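Local coordinates for universal stress protein (Archaeoglobus fulgidus, PDB 6HCD), which is of unknown function but belongs to the universal stress protein A family, whose members commonly take part in cellular responses to stress, at residues Lys127-Pro130 with Thr131-Ile135. Residues are numbered along the deposited sequence; the frame is centred on the assembly and turned at random.
Sequences KRSP and TGKLI
With chi1 of 78°, Ser129 places OG between its own backbone N and carbonyl carbon, and OG meets the far limb of a tight hairpin there. Thr131 has the same kind of first torsion (58°), which turns OG1 back toward Ser129. The two hydroxyls hydrogen-bond, Ser129 OG to Thr131 OG1, at 3.1 Å. Ser129 OG also accepts a hydrogen bond from Lys133 N at 3.0 Å. The main chain of Ser129 is held as well. Its N donates to Lys133 O at 2.8 Å, and its O accepts a hydrogen bond from Gly132 N at 2.9 Å, closing a type I turn from Ser129 to Gly132. Ile135 CD1 packs on Ser129 CB at 3.9 Å. Arg128 NH1 donates to Gly132 O at 2.9 Å, with that oxygen in the guanidinium plane. Leu134 CD2 sits over the centre of one guanidinium face. Ile135 N to Lys127 O continues the antiparallel pairing of strands 120-128 and 134-135. Leu145 and Lys146 of the second subunit pack on Lys127 and Leu134, respectively. With an alanine here in place of the serine, Lys133 N and Thr131 OG1 would probably lose their shared partner, and the turn would be less firmly fixed. Backbone and hydroxyl bonds fix the turn of this surface hairpin, and Ser129 joins in through its N, O and OG, while Leu134 and Ile135 pack on Arg128 and Ser129 beside it.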
loop_
_atom_site.group_PDB
_atom_site.type_symbol
_atom_site.label_atom_id
_atom_site.label_comp_id
_atom_site.label_asym_id
_atom_site.label_seq_id
_atom_site.Cartn_x
_atom_site.Cartn_y
_atom_site.Cartn_z
ATOM N N LYS A 127 -0.271 12.658 4.221
ATOM C CA LYS A 127 0.634 13.261 3.237
ATOM C C LYS A 127 1.337 14.521 3.783
ATOM O O LYS A 127 2.568 14.535 3.840
ATOM C CB LYS A 127 -0.091 13.556 1.920
ATOM C CG LYS A 127 0.820 13.875 0.741
ATOM C CD LYS A 127 1.540 12.692 0.147
ATOM C CE LYS A 127 1.924 12.912 -1.304
ATOM N NZ LYS A 127 2.849 14.056 -1.468
ATOM N N ARG A 128 0.606 15.593 4.119
ATOM C CA ARG A 128 1.241 16.865 4.496
ATOM C C ARG A 128 0.712 17.328 5.853
ATOM O O ARG A 128 -0.471 17.201 6.139
ATOM C CB ARG A 128 1.008 17.950 3.435
ATOM C CG ARG A 128 1.661 17.638 2.099
ATOM C CD ARG A 128 2.600 18.709 1.603
ATOM N NE ARG A 128 3.298 18.277 0.397
ATOM C CZ ARG A 128 4.620 18.250 0.247
ATOM N NH1 ARG A 128 5.411 18.632 1.233
ATOM N NH2 ARG A 128 5.155 17.840 -0.890
ATOM N N SER A 129 1.611 17.873 6.679
ATOM C CA SER A 129 1.245 18.508 7.925
ATOM C C SER A 129 0.772 19.932 7.629
ATOM O O SER A 129 0.995 20.445 6.526
ATOM C CB SER A 129 2.413 18.495 8.892
ATOM O OG SER A 129 3.362 19.495 8.569
ATOM N N PRO A 130 0.167 20.634 8.623
ATOM C CA PRO A 130 -0.148 22.058 8.487
ATOM C C PRO A 130 1.039 22.931 8.051
ATOM O O PRO A 130 0.815 23.946 7.406
ATOM C CB PRO A 130 -0.614 22.454 9.901
ATOM C CG PRO A 130 -1.210 21.174 10.452
ATOM C CD PRO A 130 -0.313 20.081 9.905
ATOM N N THR A 131 2.276 22.506 8.364
ATOM C CA THR A 131 3.488 23.243 8.019
ATOM C C THR A 131 4.206 22.602 6.819
ATOM O O THR A 131 5.364 22.932 6.581
ATOM C CB THR A 131 4.426 23.364 9.228
ATOM O OG1 THR A 131 4.751 22.051 9.695
ATOM C CG2 THR A 131 3.811 24.171 10.349
ATOM N N GLY A 132 3.511 21.744 6.059
ATOM C CA GLY A 132 3.996 21.268 4.772
ATOM C C GLY A 132 4.979 20.113 4.894
ATOM O O GLY A 132 5.595 19.731 3.892
ATOM N N LYS A 133 5.125 19.554 6.107
ATOM C CA LYS A 133 6.018 18.403 6.342
ATOM C C LYS A 133 5.362 17.154 5.738
ATOM O O LYS A 133 4.137 17.019 5.773
ATOM C CB LYS A 133 6.286 18.174 7.835
ATOM C CG LYS A 133 6.859 19.353 8.616
ATOM C CD LYS A 133 8.195 19.884 8.117
ATOM C CE LYS A 133 9.185 18.806 7.735
ATOM N NZ LYS A 133 10.577 19.311 7.792
ATOM N N LEU A 134 6.180 16.240 5.187
ATOM C CA LEU A 134 5.674 14.969 4.658
ATOM C C LEU A 134 5.433 14.003 5.819
ATOM O O LEU A 134 6.380 13.595 6.492
ATOM C CB LEU A 134 6.672 14.380 3.651
ATOM C CG LEU A 134 6.695 15.043 2.271
ATOM C CD1 LEU A 134 7.787 14.443 1.400
ATOM C CD2 LEU A 134 5.352 14.927 1.577
ATOM N N ILE A 135 4.166 13.608 6.024
ATOM C CA ILE A 135 3.790 12.758 7.159
ATOM C C ILE A 135 2.883 11.621 6.679
ATOM O O ILE A 135 2.129 11.781 5.702
ATOM C CB ILE A 135 3.105 13.607 8.251
ATOM C CG1 ILE A 135 1.811 14.270 7.761
ATOM C CG2 ILE A 135 4.085 14.634 8.801
ATOM C CD1 ILE A 135 0.951 14.829 8.881
#